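Local coordinates for protein PAN2-PAN3 deadenylation complex catalytic subunit pan2 (Neurospora crassa, PDB 4CZW) that is the catalytic subunit of a deadenylation complex that probably shortens the poly(A) tails of mRNA exonucleolytically, here as its ubiquitin-protease-like domain joined to its nuclease domain, at residues Tyr59-Leu63 with Pro264-Ala268; Ile225-Leu231 with Trp287-Ile292; Val322-Thr328 with Val389-Lys395. All coordinates share one frame; numbering follows the deposited sequence.

Interaction 1 of 3, residues Tyr59-Leu63 with Pro264-Ala268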
loop_
_atom_site.group_PDB
_atom_site.type_symbol
_atom_site.label_atom_id
_atom_site.label_comp_id
_atom_site.label_asym_id
_atom_site.label_seq_id
_atom_site.Cartn_x
_atom_site.Cartn_y
_atom_site.Cartn_z
ATOM N N TYR A 59 -5.948 4.927 4.988
ATOM C CA TYR A 59 -6.752 6.032 5.495
ATOM C C TYR A 59 -6.564 6.200 6.997
ATOM O O TYR A 59 -7.372 6.837 7.671
ATOM C CB TYR A 59 -8.226 5.823 5.148
ATOM C CG TYR A 59 -8.498 5.917 3.664
ATOM C CD1 TYR A 59 -8.660 7.151 3.047
ATOM C CD2 TYR A 59 -8.579 4.777 2.878
ATOM C CE1 TYR A 59 -8.902 7.245 1.690
ATOM C CE2 TYR A 59 -8.821 4.861 1.519
ATOM C CZ TYR A 59 -8.982 6.097 0.930
ATOM O OH TYR A 59 -9.223 6.187 -0.421
ATOM N N THR A 60 -5.487 5.612 7.508
ATOM C CA THR A 60 -5.039 5.857 8.870
ATOM C C THR A 60 -3.845 6.802 8.808
ATOM O O THR A 60 -2.721 6.363 8.568
ATOM C CB THR A 60 -4.648 4.556 9.596
ATOM O OG1 THR A 60 -5.714 3.604 9.489
ATOM C CG2 THR A 60 -4.357 4.827 11.064
ATOM N N PRO A 61 -4.094 8.107 9.015
ATOM C CA PRO A 61 -3.130 9.202 8.841
ATOM C C PRO A 61 -1.742 8.921 9.413
ATOM O O PRO A 61 -0.742 9.225 8.763
ATOM C CB PRO A 61 -3.793 10.360 9.590
ATOM C CG PRO A 61 -5.246 10.100 9.435
ATOM C CD PRO A 61 -5.399 8.602 9.488
ATOM N N LEU A 62 -1.685 8.343 10.609
ATOM C CA LEU A 62 -0.409 8.042 11.245
ATOM C C LEU A 62 0.341 6.934 10.514
ATOM O O LEU A 62 1.570 6.929 10.477
ATOM C CB LEU A 62 -0.618 7.654 12.708
ATOM C CG LEU A 62 -1.026 8.794 13.639
ATOM C CD1 LEU A 62 -1.228 8.284 15.055
ATOM C CD2 LEU A 62 0.016 9.902 13.607
ATOM N N LEU A 63 -0.402 5.998 9.932
ATOM C CA LEU A 63 0.206 4.897 9.194
ATOM C C LEU A 63 0.679 5.338 7.813
ATOM O O LEU A 63 1.754 4.940 7.365
ATOM C CB LEU A 63 -0.774 3.728 9.061
ATOM C CG LEU A 63 -1.076 2.941 10.337
ATOM C CD1 LEU A 63 -1.995 1.769 10.039
ATOM C CD2 LEU A 63 0.215 2.465 10.981
ATOM N N PRO A 264 -0.762 2.249 22.219
ATOM C CA PRO A 264 -0.242 2.801 20.963
ATOM C C PRO A 264 -1.130 3.898 20.379
ATOM O O PRO A 264 -2.334 3.920 20.633
ATOM C CB PRO A 264 -0.205 1.584 20.036
ATOM C CG PRO A 264 -1.249 0.671 20.576
ATOM C CD PRO A 264 -1.196 0.849 22.066
ATOM N N ALA A 265 -0.527 4.798 19.608
ATOM C CA ALA A 265 -1.272 5.852 18.929
ATOM C C ALA A 265 -2.169 5.250 17.855
ATOM O O ALA A 265 -3.255 5.759 17.578
ATOM C CB ALA A 265 -0.321 6.872 18.326
ATOM N N VAL A 266 -1.699 4.163 17.249
ATOM C CA VAL A 266 -2.498 3.398 16.299
ATOM C C VAL A 266 -2.930 2.085 16.940
ATOM O O VAL A 266 -2.096 1.243 17.275
ATOM C CB VAL A 266 -1.723 3.110 15.000
ATOM C CG1 VAL A 266 -2.542 2.216 14.082
ATOM C CG2 VAL A 266 -1.356 4.408 14.301
ATOM N N LEU A 267 -4.236 1.914 17.111
ATOM C CA LEU A 267 -4.764 0.756 17.822
ATOM C C LEU A 267 -5.398 -0.263 16.879
ATOM O O LEU A 267 -6.570 -0.148 16.521
ATOM C CB LEU A 267 -5.785 1.204 18.871
ATOM C CG LEU A 267 -6.294 0.136 19.840
ATOM C CD1 LEU A 267 -5.148 -0.431 20.662
ATOM C CD2 LEU A 267 -7.377 0.704 20.744
ATOM N N ALA A 268 -4.615 -1.261 16.482
ATOM C CA ALA A 268 -5.116 -2.345 15.643
ATOM C C ALA A 268 -5.677 -3.468 16.510
ATOM O O ALA A 268 -5.039 -3.895 17.473
ATOM C CB ALA A 268 -4.016 -2.870 14.734
#

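Interaction 2 of 3, residues Ile225-Leu231 with Trp287-Ile292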
loop_
_atom_site.group_PDB
_atom_site.type_symbol
_atom_site.label_atom_id
_atom_site.label_comp_id
_atom_site.label_asym_id
_atom_site.label_seq_id
_atom_site.Cartn_x
_atom_site.Cartn_y
_atom_site.Cartn_z
ATOM N N ILE A 225 -23.189 -6.599 27.371
ATOM C CA ILE A 225 -21.749 -6.648 27.159
ATOM C C ILE A 225 -21.351 -5.603 26.123
ATOM O O ILE A 225 -21.834 -5.629 24.992
ATOM C CB ILE A 225 -21.290 -8.041 26.690
ATOM C CG1 ILE A 225 -22.010 -9.136 27.478
ATOM C CG2 ILE A 225 -19.780 -8.175 26.817
ATOM C CD1 ILE A 225 -21.702 -10.538 26.996
ATOM N N THR A 226 -20.475 -4.682 26.512
ATOM C CA THR A 226 -20.090 -3.586 25.630
ATOM C C THR A 226 -18.737 -3.828 24.968
ATOM O O THR A 226 -17.969 -4.691 25.394
ATOM C CB THR A 226 -20.038 -2.247 26.389
ATOM O OG1 THR A 226 -18.990 -2.286 27.365
ATOM C CG2 THR A 226 -21.363 -1.979 27.085
ATOM N N PHE A 227 -18.455 -3.056 23.921
ATOM C CA PHE A 227 -17.189 -3.153 23.204
ATOM C C PHE A 227 -16.030 -2.682 24.075
ATOM O O PHE A 227 -14.916 -3.195 23.975
ATOM C CB PHE A 227 -17.245 -2.337 21.909
ATOM C CG PHE A 227 -15.932 -2.263 21.179
ATOM C CD1 PHE A 227 -15.500 -3.318 20.393
ATOM C CD2 PHE A 227 -15.133 -1.133 21.274
ATOM C CE1 PHE A 227 -14.295 -3.252 19.720
ATOM C CE2 PHE A 227 -13.926 -1.062 20.604
ATOM C CZ PHE A 227 -13.507 -2.122 19.826
ATOM N N SER A 228 -16.303 -1.698 24.927
ATOM C CA SER A 228 -15.297 -1.161 25.835
ATOM C C SER A 228 -14.817 -2.230 26.812
ATOM O O SER A 228 -13.636 -2.286 27.157
ATOM C CB SER A 228 -15.853 0.043 26.599
ATOM O OG SER A 228 -16.216 1.086 25.712
ATOM N N GLN A 229 -15.742 -3.079 27.250
ATOM C CA GLN A 229 -15.419 -4.168 28.164
ATOM C C GLN A 229 -14.618 -5.261 27.464
ATOM O O GLN A 229 -13.707 -5.847 28.049
ATOM C CB GLN A 229 -16.698 -4.755 28.765
ATOM C CG GLN A 229 -17.435 -3.811 29.700
ATOM C CD GLN A 229 -18.830 -4.299 30.039
ATOM O OE1 GLN A 229 -19.364 -5.193 29.381
ATOM N NE2 GLN A 229 -19.428 -3.714 31.070
ATOM N N VAL A 230 -14.967 -5.533 26.210
ATOM C CA VAL A 230 -14.273 -6.543 25.419
ATOM C C VAL A 230 -12.851 -6.087 25.098
ATOM O O VAL A 230 -11.908 -6.881 25.134
ATOM C CB VAL A 230 -15.036 -6.853 24.113
ATOM C CG1 VAL A 230 -14.222 -7.767 23.212
ATOM C CG2 VAL A 230 -16.386 -7.479 24.429
ATOM N N LEU A 231 -12.702 -4.801 24.798
ATOM C CA LEU A 231 -11.391 -4.219 24.532
ATOM C C LEU A 231 -10.506 -4.268 25.775
ATOM O O LEU A 231 -9.330 -4.628 25.697
ATOM C CB LEU A 231 -11.534 -2.776 24.045
ATOM C CG LEU A 231 -10.234 -1.992 23.859
ATOM C CD1 LEU A 231 -9.313 -2.702 22.881
ATOM C CD2 LEU A 231 -10.525 -0.577 23.391
ATOM N N TRP A 287 -23.328 -1.677 18.333
ATOM C CA TRP A 287 -22.417 -2.255 19.315
ATOM C C TRP A 287 -21.002 -1.712 19.155
ATOM O O TRP A 287 -20.294 -1.507 20.140
ATOM C CB TRP A 287 -22.406 -3.781 19.207
ATOM C CG TRP A 287 -21.779 -4.456 20.387
ATOM C CD1 TRP A 287 -22.351 -4.664 21.608
ATOM C CD2 TRP A 287 -20.462 -5.016 20.461
ATOM N NE1 TRP A 287 -21.472 -5.315 22.438
ATOM C CE2 TRP A 287 -20.305 -5.544 21.758
ATOM C CE3 TRP A 287 -19.399 -5.122 19.557
ATOM C CZ2 TRP A 287 -19.130 -6.168 22.174
ATOM C CZ3 TRP A 287 -18.234 -5.741 19.972
ATOM C CH2 TRP A 287 -18.109 -6.256 21.269
ATOM N N LEU A 288 -20.591 -1.485 17.911
ATOM C CA LEU A 288 -19.267 -0.939 17.632
ATOM C C LEU A 288 -19.300 0.583 17.600
ATOM O O LEU A 288 -19.890 1.175 16.696
ATOM C CB LEU A 288 -18.726 -1.478 16.306
ATOM C CG LEU A 288 -17.376 -0.909 15.858
ATOM C CD1 LEU A 288 -16.288 -1.233 16.871
ATOM C CD2 LEU A 288 -16.999 -1.429 14.479
ATOM N N PRO A 289 -18.665 1.223 18.592
ATOM C CA PRO A 289 -18.612 2.684 18.652
ATOM C C PRO A 289 -17.569 3.252 17.697
ATOM O O PRO A 289 -16.529 2.627 17.485
ATOM C CB PRO A 289 -18.229 2.954 20.108
ATOM C CG PRO A 289 -17.403 1.775 20.484
ATOM C CD PRO A 289 -17.972 0.598 19.733
ATOM N N GLU A 290 -17.845 4.418 17.126
ATOM C CA GLU A 290 -16.888 5.069 16.242
ATOM C C GLU A 290 -15.895 5.894 17.051
ATOM O O GLU A 290 -14.963 6.479 16.501
ATOM C CB GLU A 290 -17.602 5.959 15.223
ATOM C CG GLU A 290 -18.362 7.121 15.839
ATOM C CD GLU A 290 -18.670 8.213 14.834
ATOM O OE1 GLU A 290 -17.730 8.683 14.159
ATOM O OE2 GLU A 290 -19.852 8.600 14.717
ATOM N N GLU A 291 -16.100 5.930 18.363
ATOM C CA GLU A 291 -15.266 6.740 19.240
ATOM C C GLU A 291 -15.147 6.115 20.626
ATOM O O GLU A 291 -16.153 5.802 21.264
ATOM C CB GLU A 291 -15.835 8.156 19.341
ATOM C CG GLU A 291 -14.834 9.205 19.784
ATOM C CD GLU A 291 -15.390 10.611 19.679
ATOM O OE1 GLU A 291 -16.506 10.851 20.184
ATOM O OE2 GLU A 291 -14.710 11.476 19.090
ATOM N N ILE A 292 -13.914 5.929 21.084
ATOM C CA ILE A 292 -13.663 5.373 22.410
ATOM C C ILE A 292 -12.636 6.200 23.174
ATOM O O ILE A 292 -11.821 6.905 22.578
ATOM C CB ILE A 292 -13.165 3.914 22.337
ATOM C CG1 ILE A 292 -11.882 3.826 21.508
ATOM C CG2 ILE A 292 -14.237 3.006 21.761
ATOM C CD1 ILE A 292 -11.317 2.426 21.404
HETATM O O HOH W 1 -20.526 -1.554 22.819
#

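Interaction 3 of 3, residues Val322-Thr328 with Val389-Lys395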
loop_
_atom_site.group_PDB
_atom_site.type_symbol
_atom_site.label_atom_id
_atom_site.label_comp_id
_atom_site.label_asym_id
_atom_site.label_seq_id
_atom_site.Cartn_x
_atom_site.Cartn_y
_atom_site.Cartn_z
ATOM N N VAL A 322 -8.774 9.905 23.554
ATOM C CA VAL A 322 -9.888 9.610 22.664
ATOM C C VAL A 322 -9.406 9.026 21.338
ATOM O O VAL A 322 -8.578 9.621 20.648
ATOM C CB VAL A 322 -10.724 10.873 22.391
ATOM C CG1 VAL A 322 -11.820 10.588 21.371
ATOM C CG2 VAL A 322 -11.321 11.403 23.688
ATOM N N TYR A 323 -9.926 7.852 20.995
ATOM C CA TYR A 323 -9.577 7.194 19.742
ATOM C C TYR A 323 -10.732 7.269 18.749
ATOM O O TYR A 323 -11.897 7.162 19.130
ATOM C CB TYR A 323 -9.188 5.733 19.989
ATOM C CG TYR A 323 -7.805 5.553 20.575
ATOM C CD1 TYR A 323 -7.568 5.753 21.929
ATOM C CD2 TYR A 323 -6.736 5.173 19.772
ATOM C CE1 TYR A 323 -6.305 5.586 22.466
ATOM C CE2 TYR A 323 -5.470 5.003 20.301
ATOM C CZ TYR A 323 -5.261 5.211 21.647
ATOM O OH TYR A 323 -4.001 5.044 22.175
ATOM N N SER A 324 -10.402 7.460 17.477
ATOM C CA SER A 324 -11.410 7.493 16.426
ATOM C C SER A 324 -11.344 6.227 15.583
ATOM O O SER A 324 -10.261 5.728 15.279
ATOM C CB SER A 324 -11.231 8.728 15.540
ATOM O OG SER A 324 -11.465 9.918 16.273
ATOM N N LEU A 325 -12.510 5.704 15.218
ATOM C CA LEU A 325 -12.578 4.518 14.376
ATOM C C LEU A 325 -12.277 4.872 12.926
ATOM O O LEU A 325 -13.008 5.640 12.299
ATOM C CB LEU A 325 -13.954 3.861 14.485
ATOM C CG LEU A 325 -14.200 2.651 13.582
ATOM C CD1 LEU A 325 -13.231 1.528 13.912
ATOM C CD2 LEU A 325 -15.639 2.180 13.705
ATOM N N VAL A 326 -11.193 4.312 12.398
ATOM C CA VAL A 326 -10.798 4.570 11.019
ATOM C C VAL A 326 -11.582 3.692 10.051
ATOM O O VAL A 326 -12.211 4.191 9.118
ATOM C CB VAL A 326 -9.292 4.331 10.807
ATOM C CG1 VAL A 326 -8.935 4.478 9.338
ATOM C CG2 VAL A 326 -8.479 5.294 11.657
ATOM N N GLY A 327 -11.543 2.384 10.278
ATOM C CA GLY A 327 -12.231 1.448 9.408
ATOM C C GLY A 327 -12.263 0.032 9.947
ATOM O O GLY A 327 -11.860 -0.222 11.083
ATOM N N THR A 328 -12.742 -0.894 9.121
ATOM C CA THR A 328 -12.884 -2.285 9.532
ATOM C C THR A 328 -12.660 -3.250 8.371
ATOM O O THR A 328 -13.267 -3.109 7.310
ATOM C CB THR A 328 -14.281 -2.551 10.130
ATOM O OG1 THR A 328 -14.503 -1.684 11.249
ATOM C CG2 THR A 328 -14.405 -3.997 10.583
ATOM N N VAL A 389 -10.660 -7.309 11.483
ATOM C CA VAL A 389 -9.697 -6.365 12.036
ATOM C C VAL A 389 -10.336 -4.989 12.202
ATOM O O VAL A 389 -10.953 -4.466 11.273
ATOM C CB VAL A 389 -8.443 -6.243 11.147
ATOM C CG1 VAL A 389 -7.420 -5.321 11.796
ATOM C CG2 VAL A 389 -7.839 -7.613 10.887
ATOM N N VAL A 390 -10.189 -4.411 13.390
ATOM C CA VAL A 390 -10.739 -3.091 13.677
ATOM C C VAL A 390 -9.611 -2.101 13.951
ATOM O O VAL A 390 -8.715 -2.378 14.748
ATOM C CB VAL A 390 -11.700 -3.133 14.879
ATOM C CG1 VAL A 390 -12.229 -1.745 15.187
ATOM C CG2 VAL A 390 -12.847 -4.091 14.602
HETATM N N MSE A 391 -9.657 -0.947 13.291
HETATM C CA MSE A 391 -8.566 0.018 13.373
HETATM C C MSE A 391 -8.969 1.327 14.045
HETATM O O MSE A 391 -9.850 2.041 13.565
HETATM C CB MSE A 391 -8.023 0.315 11.974
HETATM C CG MSE A 391 -6.754 1.151 11.958
HETATM SE SE MSE A 391 -5.174 0.133 12.480
HETATM C CE MSE A 391 -5.116 -1.130 10.994
ATOM N N PHE A 392 -8.310 1.635 15.158
ATOM C CA PHE A 392 -8.485 2.915 15.832
ATOM C C PHE A 392 -7.192 3.721 15.785
ATOM O O PHE A 392 -6.099 3.155 15.751
ATOM C CB PHE A 392 -8.910 2.718 17.290
ATOM C CG PHE A 392 -10.351 2.336 17.463
ATOM C CD1 PHE A 392 -11.335 3.308 17.549
ATOM C CD2 PHE A 392 -10.720 1.006 17.561
ATOM C CE1 PHE A 392 -12.661 2.958 17.718
ATOM C CE2 PHE A 392 -12.046 0.650 17.731
ATOM C CZ PHE A 392 -13.017 1.628 17.807
ATOM N N GLN A 393 -7.322 5.043 15.778
ATOM C CA GLN A 393 -6.173 5.918 15.961
ATOM C C GLN A 393 -6.587 7.081 16.851
ATOM O O GLN A 393 -7.775 7.378 16.977
ATOM C CB GLN A 393 -5.631 6.426 14.622
ATOM C CG GLN A 393 -6.334 7.661 14.083
ATOM C CD GLN A 393 -5.477 8.429 13.093
ATOM O OE1 GLN A 393 -4.419 7.959 12.675
ATOM N NE2 GLN A 393 -5.927 9.621 12.720
ATOM N N VAL A 394 -5.608 7.729 17.476
ATOM C CA VAL A 394 -5.890 8.854 18.359
ATOM C C VAL A 394 -6.569 9.982 17.583
ATOM O O VAL A 394 -6.148 10.333 16.481
ATOM C CB VAL A 394 -4.607 9.371 19.044
ATOM C CG1 VAL A 394 -4.129 8.370 20.082
ATOM C CG2 VAL A 394 -3.514 9.636 18.023
ATOM N N LYS A 395 -7.633 10.529 18.163
ATOM C CA LYS A 395 -8.451 11.537 17.493
ATOM C C LYS A 395 -7.659 12.808 17.199
ATOM O O LYS A 395 -7.971 13.542 16.262
ATOM C CB LYS A 395 -9.683 11.867 18.340
ATOM C CG LYS A 395 -10.690 12.776 17.651
ATOM C CD LYS A 395 -11.913 13.008 18.521
ATOM C CE LYS A 395 -12.932 13.888 17.816
ATOM N NZ LYS A 395 -14.161 14.080 18.636
#

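Interaction 1 of 3, residues Tyr59-Leu63 with Pro264-Ala268
Val266 is the bump of this contact, and its two methyl branches fit into the hollow that Thr60, Leu62 and Leu63 form at the first turn of helix 61-71. One branch, CG2, lies against the base of the Leu62 side chain, with Leu62 CB 3.7 Å from Val266 CG2. The other turns to the branch point of Leu63, where Val266 CG1 is 4.1 Å from Leu63 CG and about as far from its CD1. With CG1 anti to the backbone N (chi1 175°), CG1 is directed at Leu63 and CG2 mainly at Leu62, though Leu63 CD2 reaches both methyls. Thr60 CG2 closes the rim of the hollow more loosely, 4.4 Å from Val266 CG1.

A smaller bump lies beside the first: Leu62 runs past Val266 in the opposite direction and rests CD1 on Ala265 CB, 3.7 Å away. The contact thus lays the start of the helix on the beginning of strand 266-270, in a sheet that probably corresponds to the palm of the ubiquitin-specific-protease fold. Leu180 of helix 172-180 touches both Leu63 and Val266, extending the apolar cluster, while Thr60 OG1 bonds back to Val56 O. Across the two segments the chemistry is entirely aliphatic and buried, which implies that complementary shape and exclusion of water, not directed bonds, hold helix and strand together.

Interaction 2 of 3, residues Ile225-Leu231 with Trp287-Ile292
Phe227, in the first turn of helix 227-235, packs into an apolar pocket made by Trp287, Leu288, Pro289 and Ile292, just past a capping box formed by Thr226 and Gln229. The contact seats the start of this helix on the segment leading into strand 291-297, part of the large sheet of the ubiquitin-protease-like domain. Phe227 CB lies over a face of the indole, 4.0 Å from the centroid of the six-membered ring of Trp287 in a CH-pi contact, and also touches Pro289 CD. With CG anti to the backbone N (chi1 174°), the ring passes between Trp287 and Pro289. There CD1 comes 3.7 Å from Trp287 CZ3, and the edge of the phenyl is turned toward the indole face in an offset edge-to-face pair, the planes at 86°. On the other flank CD2 meets Pro289 CD at 3.7 Å. Further out, CE1 and CZ lie beneath Leu288 CD1, which sits over the ring centre 4.1 Å from the Phe227 centroid. CE2 reaches Ile292 CG2, which stands at the ring edge.

Val230 CG2 adds to the packing at the edge of the indole, and a water bridges Phe227 N and Trp287 O. The indole is also gripped in its own plane: Trp287 NE1 donates a nearly straight hydrogen bond (166°) to Ile225 O, 2.6 Å away.

Interaction 3 of 3, residues Val322-Thr328 with Val389-Lys395
Leu325 and Phe392 form a non-hydrogen-bonded pair in the antiparallel ladder between strands 321-334 and 385-394, within the mixed sheet of the ubiquitin-protease-like domain. Backbone bonds come first: Ser324 N donates to Gln393 O at 2.7 Å and Gln393 N returns a bond to Ser324 O, while Val326 N reaches Met391 O at 2.9 Å and Met391 N bonds to Gly327 O. Val326 and Gly327 stand opposite one residue, the selenomethionine Met391, which makes a beta bulge. At the end of the ladder, past the Tyr323-Val394 pair, Lys395 N bonds to Val322 O.

CH-pi contacts form the second group. Leu325 CD1 sits over one face of Phe392, 4.1 Å from the ring centroid, and Val394 CG1 covers a face of Tyr323. Phe392 CG is anti to the carbonyl carbon (chi1 -76°), which lays CE1 3.6 Å from Leu325 CB. An alanine here would remove the ring and is likely to leave Leu325 CD1 without its aromatic face and open a gap toward Leu267 and Ile292.

Apolar pairs include Leu325 CD1 with Val390 CG1. Polar bonds therefore run along the backbone and apolar packing fills the Leu325-Phe392 face, so strand pairing rests on both.

In the fold
All three contacts meet at one mixed sheet of the ubiquitin-protease-like domain, predicted to be inactive and to serve as a scaffold. Interaction 3 links the other two within it: strand 385-394 neighbours strand 266-270 of interaction 1, and strand 321-334 neighbours strand 291-297 of interaction 2. The centres of interactions 1 and 3 lie about 7 Å apart. The centres of interactions 2 and 3 lie about 11 Å apart. Leu267 N probably bonds to Phe392 O (2.6 Å), and Glu291 OE2 forms a salt bridge with Lys395 NZ (2.7 Å). The zinc ligand His70 has its side chain about 11 Å from that of Leu63; the residues that bind the catalytic metals, by similarity, lie in the separate nuclease domain.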